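Local coordinates for PT26-6P (Thermococcus sp., PDB 2WB7), which is of unknown function but is encoded by a family of mobile genetic elements from euryarchaea and combines three domains with novel folds, at residues A[427-432]-A[490-495]; A[442-447]-A[497-502]. One frame throughout, in Å; residues are numbered along the deposited sequence.

Interactions 1 and 2 both lie in the helical domain, their centres about 9 Å apart, and they share helix 471-499. Interaction 1 sets helix 408-438 against residues 490-495, while interaction 2 sets the start of the next helix, 442-465, against residues 497-502, where the shared helix runs out. Along the chain the segments alternate: 427-432, 442-447, 490-495, 497-502. Two consecutive helices therefore pack, one after the other, on the last turns of a third. Y447 also lies directly beside Y491, A494 and A495, so the two contacts adjoin without a break where the three helices meet at this end of the bundle.

Interaction 1 (A[427-432]-A[490-495]); sequences DEAEQL and YYVNAA
L432 makes the largest single contribution to this contact, reaching from helix 408-438 toward V492 and A495 on helix 471-499. Its CB leaves the backbone in the direction of the partner helix but stays beyond touching distance. With chi1 at -76°, CG lies beside the backbone N and anti to the carbonyl carbon, and from there the two methyls part company. L432 CD1 goes forward and lands 3.9 Å from A495 CB. The same L432 CD1 packs against V492, 3.9 Å from its carbonyl O, and lies against both V492 methyls, CG1 the nearer at 4.1 Å. CD2 turns aside and meets neither residue.

One turn earlier, A429 CB adds a looser contact to V492 CG2, at 4.5 Å. The segments run in nearly the same direction, their axes 10.5 Å apart at an angle of 27°. A429 also packs on I452, which brings helix 442-465 to the same seam. Methyl groups supply the side-chain contacts throughout, so cohesion between the two helices here rests on shape and dispersion rather than on directed polar bonds.

Interaction 2 (A[442-447]-A[497-502]); sequences ENAIEY and KALNGD
The backbones come close where A444 meets A498, with CA atoms 5.4 Å apart, as the first turns of helix 442-465 run in the opposite sense to the last turn of helix 471-499. Small side chains permit this approach. A444 CB stands 4.0 Å from A498 CB. The other neighbour of A444 is L499, whose CB leaves its backbone across the contact rather than into it. Turned to the side of its backbone N (chi1 -72°), the L499 branch swings back toward A444, so that L499 CG lies 3.6 Å from A444 CB, with CD2 almost as near. Y447 approaches the opposite helix with the CD1-CE1 side of its ring. Y447 CE1 is 4.1 Å from A498 CB, and the methyl meets the ring obliquely. The A498 methyl thus touches both A444 and Y447, one turn apart on the same helix. The Y447 ring also packs on A494 and on A510 of helix 503-523.

Beyond this apolar patch the chain turns sharply. K497 O accepts N500 N and D502 N from opposite faces of its plane, and a weak bond joins G501 N to A498 O, with G501 at positive phi. D502 then caps the following helix through Q505 N and also bonds H354. This is a Schellman motif ending one helix and leading directly into the N-cap of the next, a tight connection between successive members of a helical bundle.

Interaction 1 (A[427-432]-A[490-495])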
loop_
_atom_site.group_PDB
_atom_site.type_symbol
_atom_site.label_atom_id
_atom_site.label_comp_id
_atom_site.label_asym_id
_atom_site.label_seq_id
_atom_site.Cartn_x
_atom_site.Cartn_y
_atom_site.Cartn_z
ATOM N N ASP A 427 -4.685 -36.873 13.476
ATOM C CA ASP A 427 -5.583 -37.662 12.638
ATOM C C ASP A 427 -6.308 -36.801 11.617
ATOM O O ASP A 427 -6.581 -37.260 10.508
ATOM C CB ASP A 427 -6.620 -38.422 13.475
ATOM C CG ASP A 427 -6.009 -39.578 14.256
ATOM O OD1 ASP A 427 -4.864 -39.983 13.922
ATOM O OD2 ASP A 427 -6.665 -40.076 15.205
ATOM N N GLU A 428 -6.642 -35.566 11.984
ATOM C CA GLU A 428 -7.421 -34.712 11.099
ATOM C C GLU A 428 -6.538 -33.992 10.119
ATOM O O GLU A 428 -6.952 -33.695 8.998
ATOM C CB GLU A 428 -8.245 -33.719 11.899
ATOM C CG GLU A 428 -9.336 -34.410 12.704
ATOM C CD GLU A 428 -10.075 -33.461 13.629
ATOM O OE1 GLU A 428 -10.389 -33.861 14.780
ATOM O OE2 GLU A 428 -10.326 -32.307 13.203
ATOM N N ALA A 429 -5.315 -33.710 10.549
ATOM C CA ALA A 429 -4.322 -33.157 9.658
ATOM C C ALA A 429 -4.075 -34.175 8.555
ATOM O O ALA A 429 -3.845 -33.804 7.400
ATOM C CB ALA A 429 -3.035 -32.851 10.412
ATOM N N GLU A 430 -4.139 -35.457 8.928
ATOM C CA GLU A 430 -3.914 -36.564 7.997
ATOM C C GLU A 430 -5.022 -36.611 6.965
ATOM O O GLU A 430 -4.818 -37.075 5.855
ATOM C CB GLU A 430 -3.852 -37.906 8.727
ATOM C CG GLU A 430 -2.670 -38.084 9.678
ATOM C CD GLU A 430 -1.359 -38.435 8.969
ATOM O OE1 GLU A 430 -1.244 -38.209 7.743
ATOM O OE2 GLU A 430 -0.423 -38.926 9.644
ATOM N N GLN A 431 -6.203 -36.133 7.332
ATOM C CA GLN A 431 -7.328 -36.123 6.407
ATOM C C GLN A 431 -7.164 -35.013 5.393
ATOM O O GLN A 431 -7.527 -35.153 4.224
ATOM C CB GLN A 431 -8.639 -35.969 7.162
ATOM C CG GLN A 431 -9.131 -37.296 7.717
ATOM C CD GLN A 431 -10.283 -37.158 8.712
ATOM O OE1 GLN A 431 -10.818 -38.164 9.198
ATOM N NE2 GLN A 431 -10.676 -35.916 9.015
ATOM N N LEU A 432 -6.607 -33.904 5.847
ATOM C CA LEU A 432 -6.321 -32.800 4.964
ATOM C C LEU A 432 -5.222 -33.184 4.000
ATOM O O LEU A 432 -5.303 -32.858 2.824
ATOM C CB LEU A 432 -5.872 -31.588 5.760
ATOM C CG LEU A 432 -6.961 -30.816 6.485
ATOM C CD1 LEU A 432 -6.293 -29.652 7.198
ATOM C CD2 LEU A 432 -8.056 -30.333 5.544
ATOM N N TYR A 490 -2.102 -23.232 12.796
ATOM C CA TYR A 490 -2.000 -22.333 11.654
ATOM C C TYR A 490 -1.979 -23.154 10.376
ATOM O O TYR A 490 -2.761 -22.896 9.462
ATOM C CB TYR A 490 -0.734 -21.470 11.729
ATOM C CG TYR A 490 -0.812 -20.284 12.671
ATOM C CD1 TYR A 490 -1.864 -19.382 12.600
ATOM C CD2 TYR A 490 0.182 -20.060 13.625
ATOM C CE1 TYR A 490 -1.941 -18.276 13.465
ATOM C CE2 TYR A 490 0.127 -18.958 14.483
ATOM C CZ TYR A 490 -0.941 -18.074 14.395
ATOM O OH TYR A 490 -0.990 -17.000 15.245
ATOM N N TYR A 491 -1.077 -24.139 10.326
ATOM C CA TYR A 491 -0.901 -24.989 9.139
ATOM C C TYR A 491 -2.210 -25.591 8.677
ATOM O O TYR A 491 -2.489 -25.684 7.480
ATOM C CB TYR A 491 0.121 -26.097 9.393
ATOM C CG TYR A 491 1.536 -25.674 9.070
ATOM C CD1 TYR A 491 2.553 -25.872 9.972
ATOM C CD2 TYR A 491 1.838 -25.052 7.860
ATOM C CE1 TYR A 491 3.831 -25.490 9.692
ATOM C CE2 TYR A 491 3.116 -24.658 7.565
ATOM C CZ TYR A 491 4.113 -24.884 8.490
ATOM O OH TYR A 491 5.400 -24.489 8.229
ATOM N N VAL A 492 -3.031 -25.964 9.644
ATOM C CA VAL A 492 -4.305 -26.579 9.354
ATOM C C VAL A 492 -5.265 -25.557 8.760
ATOM O O VAL A 492 -5.972 -25.845 7.772
ATOM C CB VAL A 492 -4.919 -27.180 10.614
ATOM C CG1 VAL A 492 -6.432 -27.231 10.473
ATOM C CG2 VAL A 492 -4.300 -28.575 10.902
ATOM N N ASN A 493 -5.302 -24.363 9.356
ATOM C CA ASN A 493 -5.995 -23.250 8.729
ATOM C C ASN A 493 -5.494 -23.038 7.298
ATOM O O ASN A 493 -6.292 -22.887 6.371
ATOM C CB ASN A 493 -5.828 -21.976 9.549
ATOM C CG ASN A 493 -6.804 -21.898 10.711
ATOM O OD1 ASN A 493 -7.935 -21.429 10.562
ATOM N ND2 ASN A 493 -6.372 -22.350 11.874
ATOM N N ALA A 494 -4.176 -23.054 7.123
ATOM C CA ALA A 494 -3.590 -22.798 5.811
ATOM C C ALA A 494 -4.033 -23.844 4.759
ATOM O O ALA A 494 -4.537 -23.496 3.667
ATOM C CB ALA A 494 -2.076 -22.726 5.906
ATOM N N ALA A 495 -3.862 -25.121 5.094
ATOM C CA ALA A 495 -4.276 -26.181 4.191
ATOM C C ALA A 495 -5.745 -26.036 3.809
ATOM O O ALA A 495 -6.100 -26.130 2.647
ATOM C CB ALA A 495 -4.012 -27.533 4.819
#

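Interaction 2 (A[442-447]-A[497-502])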
loop_
_atom_site.group_PDB
_atom_site.type_symbol
_atom_site.label_atom_id
_atom_site.label_comp_id
_atom_site.label_asym_id
_atom_site.label_seq_id
_atom_site.Cartn_x
_atom_site.Cartn_y
_atom_site.Cartn_z
ATOM N N GLU A 442 -0.480 -28.646 -4.375
ATOM C CA GLU A 442 0.856 -28.722 -3.801
ATOM C C GLU A 442 0.936 -28.011 -2.456
ATOM O O GLU A 442 1.510 -28.552 -1.504
ATOM C CB GLU A 442 1.918 -28.177 -4.760
ATOM C CG GLU A 442 1.663 -28.520 -6.249
ATOM C CD GLU A 442 2.180 -29.913 -6.686
ATOM O OE1 GLU A 442 3.423 -30.127 -6.658
ATOM O OE2 GLU A 442 1.340 -30.775 -7.091
ATOM N N ASN A 443 0.359 -26.813 -2.363
ATOM C CA ASN A 443 0.496 -26.006 -1.143
ATOM C C ASN A 443 -0.224 -26.628 0.042
ATOM O O ASN A 443 0.341 -26.743 1.130
ATOM C CB ASN A 443 -0.015 -24.585 -1.345
ATOM C CG ASN A 443 0.477 -23.967 -2.628
ATOM O OD1 ASN A 443 1.349 -23.104 -2.613
ATOM N ND2 ASN A 443 -0.078 -24.415 -3.755
ATOM N N ALA A 444 -1.476 -27.021 -0.172
ATOM C CA ALA A 444 -2.230 -27.683 0.871
ATOM C C ALA A 444 -1.428 -28.886 1.358
ATOM O O ALA A 444 -1.276 -29.096 2.548
ATOM C CB ALA A 444 -3.593 -28.097 0.364
ATOM N N ILE A 445 -0.891 -29.669 0.432
ATOM C CA ILE A 445 -0.024 -30.781 0.802
ATOM C C ILE A 445 1.092 -30.354 1.762
ATOM O O ILE A 445 1.292 -30.959 2.826
ATOM C CB ILE A 445 0.579 -31.463 -0.443
ATOM C CG1 ILE A 445 -0.539 -32.139 -1.240
ATOM C CG2 ILE A 445 1.642 -32.474 -0.049
ATOM C CD1 ILE A 445 -0.097 -32.670 -2.578
ATOM N N GLU A 446 1.825 -29.317 1.392
ATOM C CA GLU A 446 2.896 -28.868 2.239
ATOM C C GLU A 446 2.404 -28.379 3.593
ATOM O O GLU A 446 3.041 -28.619 4.612
ATOM C CB GLU A 446 3.670 -27.773 1.547
ATOM C CG GLU A 446 4.374 -28.248 0.299
ATOM C CD GLU A 446 5.621 -27.435 0.048
ATOM O OE1 GLU A 446 6.046 -27.329 -1.133
ATOM O OE2 GLU A 446 6.156 -26.891 1.053
ATOM N N TYR A 447 1.265 -27.696 3.603
ATOM C CA TYR A 447 0.722 -27.161 4.840
ATOM C C TYR A 447 0.272 -28.289 5.750
ATOM O O TYR A 447 0.701 -28.375 6.916
ATOM C CB TYR A 447 -0.446 -26.210 4.576
ATOM C CG TYR A 447 -0.065 -25.022 3.729
ATOM C CD1 TYR A 447 -1.018 -24.340 2.979
ATOM C CD2 TYR A 447 1.258 -24.611 3.634
ATOM C CE1 TYR A 447 -0.667 -23.262 2.194
ATOM C CE2 TYR A 447 1.616 -23.541 2.848
ATOM C CZ TYR A 447 0.646 -22.874 2.132
ATOM O OH TYR A 447 0.991 -21.809 1.348
ATOM N N LYS A 497 -7.680 -23.400 3.801
ATOM C CA LYS A 497 -7.856 -22.267 2.914
ATOM C C LYS A 497 -7.318 -22.561 1.523
ATOM O O LYS A 497 -7.985 -22.285 0.530
ATOM C CB LYS A 497 -7.185 -21.036 3.507
ATOM C CG LYS A 497 -8.050 -20.366 4.552
ATOM C CD LYS A 497 -7.264 -19.606 5.576
ATOM C CE LYS A 497 -8.224 -19.029 6.604
ATOM N NZ LYS A 497 -7.531 -18.107 7.542
ATOM N N ALA A 498 -6.115 -23.125 1.445
ATOM C CA ALA A 498 -5.538 -23.485 0.152
ATOM C C ALA A 498 -6.509 -24.362 -0.639
ATOM O O ALA A 498 -6.860 -24.048 -1.769
ATOM C CB ALA A 498 -4.215 -24.175 0.330
ATOM N N LEU A 499 -6.972 -25.445 -0.030
ATOM C CA LEU A 499 -7.935 -26.342 -0.668
ATOM C C LEU A 499 -9.249 -25.719 -1.137
ATOM O O LEU A 499 -9.904 -26.286 -1.999
ATOM C CB LEU A 499 -8.281 -27.492 0.269
ATOM C CG LEU A 499 -7.208 -28.547 0.476
ATOM C CD1 LEU A 499 -7.667 -29.490 1.583
ATOM C CD2 LEU A 499 -6.927 -29.288 -0.845
ATOM N N ASN A 500 -9.668 -24.593 -0.566
ATOM C CA ASN A 500 -10.970 -24.029 -0.936
ATOM C C ASN A 500 -10.959 -22.681 -1.615
ATOM O O ASN A 500 -11.957 -21.965 -1.570
ATOM C CB ASN A 500 -11.903 -23.958 0.257
ATOM C CG ASN A 500 -12.171 -25.306 0.839
ATOM O OD1 ASN A 500 -11.268 -25.927 1.395
ATOM N ND2 ASN A 500 -13.411 -25.789 0.698
ATOM N N GLY A 501 -9.847 -22.335 -2.248
ATOM C CA GLY A 501 -9.833 -21.162 -3.102
ATOM C C GLY A 501 -9.390 -19.866 -2.456
ATOM O O GLY A 501 -9.692 -18.787 -2.962
ATOM N N ASP A 502 -8.662 -19.949 -1.352
ATOM C CA ASP A 502 -8.069 -18.756 -0.789
ATOM C C ASP A 502 -6.618 -18.995 -0.471
ATOM O O ASP A 502 -6.232 -19.076 0.687
ATOM C CB ASP A 502 -8.810 -18.329 0.468
ATOM C CG ASP A 502 -8.420 -16.944 0.923
ATOM O OD1 ASP A 502 -7.463 -16.391 0.341
ATOM O OD2 ASP A 502 -9.063 -16.415 1.865
#